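Local structure of chitin oligosaccahride binding protein NagB1 (Paenibacillus sp. FPU-7, 7EHP) at residues 121-127 and 261-267; 155-159 and 235-241; 92-98 and 304-310. The protein binds chitin oligosaccharides, the N-acetylglucosamine dimer and trimer, as an extracellular solute-binding protein that probably hands them to a membrane transporter. All coordinates share one frame; numbering follows the deposited sequence.

Contact 1 of 3, residues 121-127 and 261-267; sequences GVFYNKQ and DIGFFSF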
# COMPACT_ATOMS: atom_id res chain seq x y z
N GLY A 121 8.78 -0.93 3.26
CA GLY A 121 9.97 -1.28 4.00
C GLY A 121 10.23 -0.22 5.04
O GLY A 121 9.30 0.47 5.46
N VAL A 122 11.49 -0.05 5.42
CA VAL A 122 11.85 0.78 6.56
C VAL A 122 12.46 2.07 6.02
O VAL A 122 13.54 2.04 5.42
CB VAL A 122 12.81 0.05 7.50
CG1 VAL A 122 13.08 0.89 8.74
CG2 VAL A 122 12.24 -1.32 7.86
N PHE A 123 11.77 3.18 6.24
CA PHE A 123 12.39 4.49 6.13
C PHE A 123 13.29 4.71 7.34
O PHE A 123 12.96 4.31 8.46
CB PHE A 123 11.33 5.59 6.05
CG PHE A 123 10.53 5.58 4.76
CD1 PHE A 123 9.50 4.67 4.58
CD2 PHE A 123 10.80 6.49 3.75
CE1 PHE A 123 8.76 4.64 3.41
CE2 PHE A 123 10.05 6.47 2.57
CZ PHE A 123 9.03 5.54 2.42
N TYR A 124 14.42 5.38 7.14
CA TYR A 124 15.24 5.66 8.31
C TYR A 124 15.92 7.02 8.18
O TYR A 124 16.02 7.60 7.10
CB TYR A 124 16.27 4.54 8.54
CG TYR A 124 17.46 4.54 7.60
CD1 TYR A 124 17.31 4.18 6.24
CD2 TYR A 124 18.73 4.86 8.06
CE1 TYR A 124 18.39 4.18 5.38
CE2 TYR A 124 19.82 4.85 7.22
CZ TYR A 124 19.65 4.51 5.89
OH TYR A 124 20.76 4.50 5.07
N ASN A 125 16.35 7.53 9.33
CA ASN A 125 17.01 8.83 9.41
C ASN A 125 18.52 8.59 9.47
O ASN A 125 19.04 8.10 10.49
CB ASN A 125 16.49 9.60 10.62
CG ASN A 125 17.11 10.98 10.74
OD1 ASN A 125 18.26 11.19 10.35
ND2 ASN A 125 16.35 11.93 11.29
N LYS A 126 19.21 8.94 8.39
CA LYS A 126 20.66 8.74 8.30
C LYS A 126 21.41 9.52 9.37
O LYS A 126 22.47 9.08 9.83
CB LYS A 126 21.15 9.15 6.91
CG LYS A 126 20.81 8.19 5.75
CD LYS A 126 20.93 8.93 4.42
CE LYS A 126 21.36 8.03 3.28
NZ LYS A 126 20.57 6.79 3.24
N GLN A 127 20.88 10.67 9.79
CA GLN A 127 21.58 11.46 10.81
C GLN A 127 21.37 10.89 12.21
O GLN A 127 22.28 10.98 13.05
CB GLN A 127 21.14 12.92 10.74
CG GLN A 127 21.47 13.76 11.98
CD GLN A 127 22.97 13.98 12.19
OE1 GLN A 127 23.75 14.12 11.24
NE2 GLN A 127 23.38 14.02 13.46
N ASP A 261 18.77 13.55 4.71
CA ASP A 261 19.27 12.37 5.40
C ASP A 261 18.17 11.34 5.67
O ASP A 261 18.28 10.55 6.62
CB ASP A 261 20.01 12.79 6.68
CG ASP A 261 19.25 13.82 7.49
OD1 ASP A 261 18.03 13.67 7.64
OD2 ASP A 261 19.88 14.81 7.94
N ILE A 262 17.12 11.30 4.82
CA ILE A 262 16.11 10.25 4.87
C ILE A 262 16.51 9.14 3.92
O ILE A 262 16.80 9.39 2.74
CB ILE A 262 14.71 10.79 4.51
CG1 ILE A 262 14.09 11.52 5.69
CG2 ILE A 262 13.79 9.62 4.14
CD1 ILE A 262 12.81 12.26 5.36
N GLY A 263 16.53 7.90 4.41
CA GLY A 263 16.83 6.74 3.58
C GLY A 263 15.80 5.63 3.69
O GLY A 263 14.74 5.80 4.30
N PHE A 264 16.11 4.47 3.12
CA PHE A 264 15.14 3.38 3.04
C PHE A 264 15.92 2.09 2.90
O PHE A 264 16.87 2.03 2.12
CB PHE A 264 14.20 3.58 1.84
CG PHE A 264 13.19 2.47 1.64
CD1 PHE A 264 13.54 1.31 0.97
CD2 PHE A 264 11.89 2.62 2.09
CE1 PHE A 264 12.61 0.30 0.78
CE2 PHE A 264 10.96 1.61 1.92
CZ PHE A 264 11.31 0.45 1.26
N PHE A 265 15.53 1.06 3.65
CA PHE A 265 16.11 -0.27 3.44
C PHE A 265 15.04 -1.34 3.59
O PHE A 265 14.04 -1.16 4.29
CB PHE A 265 17.30 -0.54 4.39
CG PHE A 265 16.98 -0.38 5.86
CD1 PHE A 265 16.43 -1.42 6.59
CD2 PHE A 265 17.27 0.81 6.51
CE1 PHE A 265 16.14 -1.27 7.94
CE2 PHE A 265 16.98 0.96 7.86
CZ PHE A 265 16.42 -0.08 8.57
N SER A 266 15.26 -2.47 2.93
CA SER A 266 14.39 -3.62 3.10
C SER A 266 14.49 -4.14 4.54
O SER A 266 15.53 -4.01 5.20
CB SER A 266 14.77 -4.72 2.11
OG SER A 266 14.00 -5.89 2.32
N PHE A 267 13.39 -4.69 5.03
CA PHE A 267 13.32 -5.13 6.42
C PHE A 267 14.38 -6.20 6.69
O PHE A 267 14.58 -7.08 5.85
CB PHE A 267 11.93 -5.70 6.74
CG PHE A 267 11.70 -5.90 8.18
CD1 PHE A 267 11.29 -4.84 8.99
CD2 PHE A 267 11.93 -7.14 8.77
CE1 PHE A 267 11.09 -5.03 10.36
CE2 PHE A 267 11.74 -7.35 10.12
CZ PHE A 267 11.33 -6.29 10.92
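Val122 lies over one face of the Phe265 ring, its CB 3.9 Å from the ring centroid in a CH-pi contact and CG1 reaching the far corner at CZ. The two residues are a hydrogen-bonded pair of antiparallel strands, 121-125 and 262-265, in the mixed sheet of a solute-binding (periplasmic-binding-protein-like) fold. The other branch of Val122, CG2, meets CD1 of Phe267, so a beta-branched side chain fills the angle between two aromatics. Phe265 turns its edge to Tyr124: CD2 is 3.4 Å from Tyr124 CD1, with the planes 58° apart, neither stacked nor T-shaped. Tyr124 can lean across the partner strand because CG sits between its backbone N and carbonyl carbon (chi1 75°), laying the ring beside Gly263. Glycine suits that place, since a CB there would run into Tyr124 CE1.

The opposite face of the sheet carries Phe123 and Phe264, a non-hydrogen-bonded pair. They form a T-shaped contact at 85°, the edge of Phe264 at CD2 standing over the centre of the Phe123 ring, and helix 336-344 packs on both. Gly121 makes room for the far end of Phe264, whose CZ comes within 3.5 Å of Gly121 CA.

Backbone bonds between Val122 and Phe265 and between Tyr124 and Gly263 knit the strands, each pair bonded in both directions. Toward the partly exposed end, Lys126 bends at its last two torsions to bring NZ to Tyr124 OH, while Glu340 supplies the opposite charge in a salt bridge. Asn125 caps helix 126-132, its OD1 accepting from Ile128 N and weakly from Gln127 N. At the strand end Lys126 N donates to Asp261 O over 2.6 Å.

Contact 2 of 3, residues 155-159 and 235-241; sequences FVPFA and GRAAMMF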
# COMPACT_ATOMS: atom_id res chain seq x y z
N PHE A 155 15.06 8.37 21.18
CA PHE A 155 14.35 8.25 19.92
C PHE A 155 13.32 7.13 19.99
O PHE A 155 13.55 6.11 20.64
CB PHE A 155 15.32 8.00 18.78
CG PHE A 155 16.27 9.13 18.54
CD1 PHE A 155 15.85 10.29 17.91
CD2 PHE A 155 17.58 9.07 19.00
CE1 PHE A 155 16.71 11.35 17.71
CE2 PHE A 155 18.45 10.13 18.80
CZ PHE A 155 18.02 11.27 18.15
N VAL A 156 12.18 7.34 19.36
CA VAL A 156 11.28 6.22 19.09
C VAL A 156 11.93 5.33 18.04
O VAL A 156 12.37 5.85 17.00
CB VAL A 156 9.91 6.73 18.62
CG1 VAL A 156 9.03 5.59 18.14
CG2 VAL A 156 9.21 7.50 19.72
N PRO A 157 12.09 4.03 18.27
CA PRO A 157 12.69 3.19 17.23
C PRO A 157 11.88 3.18 15.93
O PRO A 157 12.40 3.53 14.87
CB PRO A 157 12.75 1.81 17.88
CG PRO A 157 12.91 2.17 19.36
CD PRO A 157 11.90 3.28 19.52
N PHE A 158 10.60 2.79 16.01
CA PHE A 158 9.72 2.74 14.84
C PHE A 158 8.57 3.70 15.08
O PHE A 158 7.69 3.42 15.91
CB PHE A 158 9.17 1.33 14.60
CG PHE A 158 10.13 0.38 13.95
CD1 PHE A 158 10.37 0.42 12.60
CD2 PHE A 158 10.75 -0.62 14.71
CE1 PHE A 158 11.26 -0.46 12.00
CE2 PHE A 158 11.62 -1.53 14.12
CZ PHE A 158 11.88 -1.45 12.77
N ALA A 159 8.55 4.82 14.36
CA ALA A 159 7.34 5.64 14.30
C ALA A 159 6.18 4.76 13.84
O ALA A 159 6.32 3.99 12.89
CB ALA A 159 7.53 6.81 13.32
N GLY A 235 11.82 14.07 12.98
CA GLY A 235 13.05 13.64 13.62
C GLY A 235 12.91 13.01 14.98
O GLY A 235 13.91 12.89 15.71
N ARG A 236 11.71 12.59 15.37
CA ARG A 236 11.51 11.97 16.67
C ARG A 236 11.67 10.46 16.65
O ARG A 236 11.78 9.84 17.71
CB ARG A 236 10.13 12.32 17.23
CG ARG A 236 9.95 13.81 17.41
CD ARG A 236 8.69 14.14 18.14
NE ARG A 236 7.61 14.48 17.21
CZ ARG A 236 6.56 13.69 17.02
NH1 ARG A 236 6.47 12.55 17.69
NH2 ARG A 236 5.61 14.05 16.16
N ALA A 237 11.69 9.85 15.47
CA ALA A 237 11.81 8.40 15.35
C ALA A 237 12.96 8.07 14.42
O ALA A 237 13.16 8.76 13.41
CB ALA A 237 10.52 7.77 14.83
N ALA A 238 13.70 7.01 14.75
CA ALA A 238 14.83 6.60 13.92
C ALA A 238 14.36 5.92 12.64
O ALA A 238 15.05 5.99 11.61
CB ALA A 238 15.75 5.67 14.72
N MET A 239 13.22 5.24 12.68
CA MET A 239 12.75 4.43 11.57
C MET A 239 11.24 4.54 11.50
O MET A 239 10.57 4.99 12.45
CB MET A 239 13.16 2.95 11.73
CG MET A 239 14.66 2.70 11.90
SD MET A 239 15.01 0.95 12.18
CE MET A 239 14.66 0.90 13.95
N MET A 240 10.70 4.10 10.37
CA MET A 240 9.26 4.02 10.14
C MET A 240 9.03 3.00 9.04
O MET A 240 9.52 3.19 7.93
CB MET A 240 8.70 5.37 9.69
CG MET A 240 7.24 5.31 9.28
SD MET A 240 6.62 6.95 8.90
CE MET A 240 7.23 7.15 7.21
N PHE A 241 8.28 1.94 9.34
CA PHE A 241 7.88 1.00 8.29
C PHE A 241 6.67 1.58 7.56
O PHE A 241 5.65 1.90 8.19
CB PHE A 241 7.55 -0.38 8.88
CG PHE A 241 7.38 -1.47 7.86
CD1 PHE A 241 6.23 -1.56 7.11
CD2 PHE A 241 8.39 -2.41 7.65
CE1 PHE A 241 6.07 -2.56 6.15
CE2 PHE A 241 8.23 -3.43 6.68
CZ PHE A 241 7.07 -3.49 5.94
O HOH W 1 6.85 1.70 11.90
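Met239 sets its terminal methyl over one face of the Phe158 ring, CE standing 4.0 Å from the ring centroid and displaced toward the rim. SD approaches the same ring obliquely at 4.4 Å from the centroid, making this a Met-aromatic contact as well as a CH-pi one. The bend at chi3 (-82°) folds the methyl back, so that CE also comes within 3.6 Å of Pro157 O. An unbranched, polarisable methionine suits this place, because it can follow both a flat ring and the backbone beside it.

The two segments run parallel, pairing Val156 with Ala237 and Phe158 with Met239 at the side of the sheet. Val156 is gripped from both ends, its N donating to Arg236 O and its O accepting from Ala238 N. At Pro157 the chain turns a corner, and the bond from Met239 N to Pro157 O is bent and weak; a straighter bond follows, Ala159 N to Met239 O at 2.8 Å. On the other face Ala159 CB and Ala237 CB meet tightly at 3.5 Å, an approach suited to small side chains.

Phe155 presents its ring edge to Gly235 O, 3.8 Å from CE1, and leans on helix 126-132. Gly235, with its positive phi, closes helix 225-233 in a Schellman motif before the chain enters the strand.

An alanine in place of Phe158 is likely to leave the Met239 methyl without its aromatic floor and free to turn, opening a gap beside Val122 and Met171.

Where the strands part, a water donates to Ala159 O and accepts from Phe241 N. Strand 109-125 bonds in turn to Ala238 and Met240. The Met-aromatic packing thus probably adds a shape-dependent hold just where the backbone bonding weakens, at the Pro157 corner.

Contact 3 of 3, residues 92-98 and 304-310; sequences LGLKDKF and IKIMYSE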
# COMPACT_ATOMS: atom_id res chain seq x y z
N LEU A 92 -5.24 2.62 -27.62
CA LEU A 92 -4.28 3.62 -27.15
C LEU A 92 -2.84 3.14 -27.20
O LEU A 92 -1.94 3.93 -26.89
CB LEU A 92 -4.62 4.04 -25.71
CG LEU A 92 -5.98 4.67 -25.45
CD1 LEU A 92 -6.16 4.96 -23.94
CD2 LEU A 92 -6.13 5.95 -26.29
N GLY A 93 -2.61 1.88 -27.56
CA GLY A 93 -1.26 1.35 -27.65
C GLY A 93 -0.56 1.24 -26.32
O GLY A 93 0.67 1.40 -26.25
N LEU A 94 -1.31 0.97 -25.25
CA LEU A 94 -0.74 1.06 -23.91
C LEU A 94 -0.45 -0.29 -23.28
O LEU A 94 0.37 -0.36 -22.36
CB LEU A 94 -1.69 1.84 -22.99
CG LEU A 94 -1.66 3.36 -23.20
CD1 LEU A 94 -2.66 4.07 -22.27
CD2 LEU A 94 -0.25 3.89 -23.03
N LYS A 95 -1.08 -1.36 -23.77
CA LYS A 95 -1.16 -2.61 -23.00
C LYS A 95 0.23 -3.09 -22.60
O LYS A 95 0.46 -3.47 -21.45
CB LYS A 95 -1.87 -3.68 -23.82
CG LYS A 95 -1.86 -5.03 -23.13
CD LYS A 95 -2.74 -6.02 -23.85
CE LYS A 95 -2.30 -7.44 -23.54
NZ LYS A 95 -3.35 -8.44 -23.91
N ASP A 96 1.16 -3.06 -23.53
CA ASP A 96 2.50 -3.57 -23.29
C ASP A 96 3.47 -2.49 -22.79
O ASP A 96 4.67 -2.72 -22.77
CB ASP A 96 2.96 -4.31 -24.55
CG ASP A 96 2.92 -3.44 -25.80
OD1 ASP A 96 2.53 -2.25 -25.67
OD2 ASP A 96 3.19 -3.97 -26.90
N LYS A 97 2.95 -1.36 -22.33
CA LYS A 97 3.75 -0.43 -21.56
C LYS A 97 3.50 -0.62 -20.05
O LYS A 97 4.11 0.07 -19.23
CB LYS A 97 3.48 1.02 -22.03
CG LYS A 97 4.25 2.17 -21.34
CD LYS A 97 4.01 3.55 -22.03
CE LYS A 97 5.02 3.90 -23.14
NZ LYS A 97 6.34 4.35 -22.60
N PHE A 98 2.65 -1.60 -19.67
CA PHE A 98 2.45 -2.04 -18.29
C PHE A 98 3.23 -3.32 -18.04
O PHE A 98 2.81 -4.39 -18.51
CB PHE A 98 0.97 -2.28 -18.00
CG PHE A 98 0.15 -1.04 -17.88
CD1 PHE A 98 0.09 -0.35 -16.69
CD2 PHE A 98 -0.62 -0.60 -18.94
CE1 PHE A 98 -0.69 0.78 -16.57
CE2 PHE A 98 -1.41 0.53 -18.82
CZ PHE A 98 -1.44 1.22 -17.64
N ILE A 304 -7.80 7.66 -19.06
CA ILE A 304 -6.75 6.66 -19.25
C ILE A 304 -5.60 7.24 -20.06
O ILE A 304 -4.42 7.09 -19.71
CB ILE A 304 -7.33 5.40 -19.90
CG1 ILE A 304 -8.26 4.70 -18.91
CG2 ILE A 304 -6.22 4.47 -20.36
CD1 ILE A 304 -9.02 3.54 -19.52
N LYS A 305 -5.92 7.94 -21.15
CA LYS A 305 -4.88 8.47 -22.02
C LYS A 305 -4.00 9.47 -21.30
O LYS A 305 -2.79 9.52 -21.52
CB LYS A 305 -5.52 9.09 -23.27
CG LYS A 305 -4.50 9.42 -24.34
CD LYS A 305 -5.16 9.74 -25.66
CE LYS A 305 -4.19 10.48 -26.56
NZ LYS A 305 -4.83 11.06 -27.76
N ILE A 306 -4.59 10.28 -20.41
CA ILE A 306 -3.81 11.30 -19.72
C ILE A 306 -3.09 10.71 -18.51
O ILE A 306 -1.87 10.86 -18.36
CB ILE A 306 -4.72 12.48 -19.34
CG1 ILE A 306 -5.33 13.09 -20.61
CG2 ILE A 306 -3.95 13.55 -18.58
CD1 ILE A 306 -6.71 13.71 -20.41
N MET A 307 -3.82 10.01 -17.63
CA MET A 307 -3.19 9.49 -16.41
C MET A 307 -2.08 8.49 -16.72
O MET A 307 -0.99 8.55 -16.14
CB MET A 307 -4.25 8.85 -15.51
CG MET A 307 -3.71 8.13 -14.25
SD MET A 307 -2.86 9.23 -13.10
CE MET A 307 -4.20 9.71 -12.02
N TYR A 308 -2.34 7.57 -17.64
CA TYR A 308 -1.41 6.49 -17.92
C TYR A 308 -0.52 6.89 -19.10
O TYR A 308 -0.54 6.30 -20.18
CB TYR A 308 -2.17 5.20 -18.17
CG TYR A 308 -3.00 4.82 -16.97
CD1 TYR A 308 -2.42 4.21 -15.87
CD2 TYR A 308 -4.37 5.08 -16.95
CE1 TYR A 308 -3.17 3.89 -14.76
CE2 TYR A 308 -5.14 4.76 -15.84
CZ TYR A 308 -4.53 4.15 -14.75
OH TYR A 308 -5.27 3.81 -13.65
N SER A 309 0.27 7.92 -18.85
CA SER A 309 1.18 8.47 -19.84
C SER A 309 2.53 8.67 -19.17
O SER A 309 2.62 8.78 -17.94
CB SER A 309 0.68 9.82 -20.38
OG SER A 309 0.80 10.81 -19.36
N GLU A 310 3.57 8.75 -19.98
CA GLU A 310 4.88 8.98 -19.41
C GLU A 310 4.97 10.35 -18.76
O GLU A 310 5.67 10.51 -17.75
CB GLU A 310 5.96 8.75 -20.48
CG GLU A 310 7.36 9.13 -20.04
CD GLU A 310 8.44 8.41 -20.82
OE1 GLU A 310 8.12 7.40 -21.49
OE2 GLU A 310 9.61 8.85 -20.74
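Ile304, in the last turn of helix 294-307, brings its CG2 branch to Leu92 CD1 at 3.6 Å, joining the helix to the loop after helix 86-92 in the lobe of this solute-binding fold far from contacts 1 and 2. Its rotamer, with CG2 anti to the backbone N, turns that branch outward to the loop, where it also meets Leu94 CD1; one methyl touches both leucines, whose branched ends suit a rounded apolar surface. Lys305 follows with its extended aliphatic chain: CD lies 4.0 Å from Leu92 CD2, letting a lysine pack by its methylenes. Met307 lays its CG over the centre of one face of the Tyr308 ring.

Tyr308 leaves the helix as the centre of an inverse gamma turn. CD1 and CD2 of Leu94 each lie 3.7 Å from Tyr308 O, while Phe98 thrusts its ring edge at the tyrosine, CZ 3.6 Å from Tyr308 CD1. The planes are 58° apart, an oblique meeting of the two rings. Tyr308 OH hydrogen-bonds to Leu113 O, giving the buried polar end a partner.

Ser309 caps the next helix with OG, which accepts from Met312 N and itself donates to Ile306 O. Glu310 then reaches the partly exposed border, where Lys314 pairs with OE2. Across the contact Lys97, bent at its last two torsions, forms a long salt bridge, NZ to Glu310 OE1 at 3.7 Å.

From the N terminus the chain first meets residues 92-98, which wait more than two hundred residues for 304-310; contact 3 therefore closes the widest loop, and contacts 1 and 2 both fall within it. Strand 109-125 leads next to 121-127, whose partner 261-267 closes the second loop. Inside that one, 155-159 joins 235-241 after a largely helical excursion, so the three loops are nested without crossing. Contacts 1 and 2 adjoin: strand 109-125 lies between strands 237-243 and 262-265, with Phe123 N probably bonded to Met240 O. Contact 3 ties helix 294-307 to a loop across the chain's centre from contact 2, their centres about 38 Å apart.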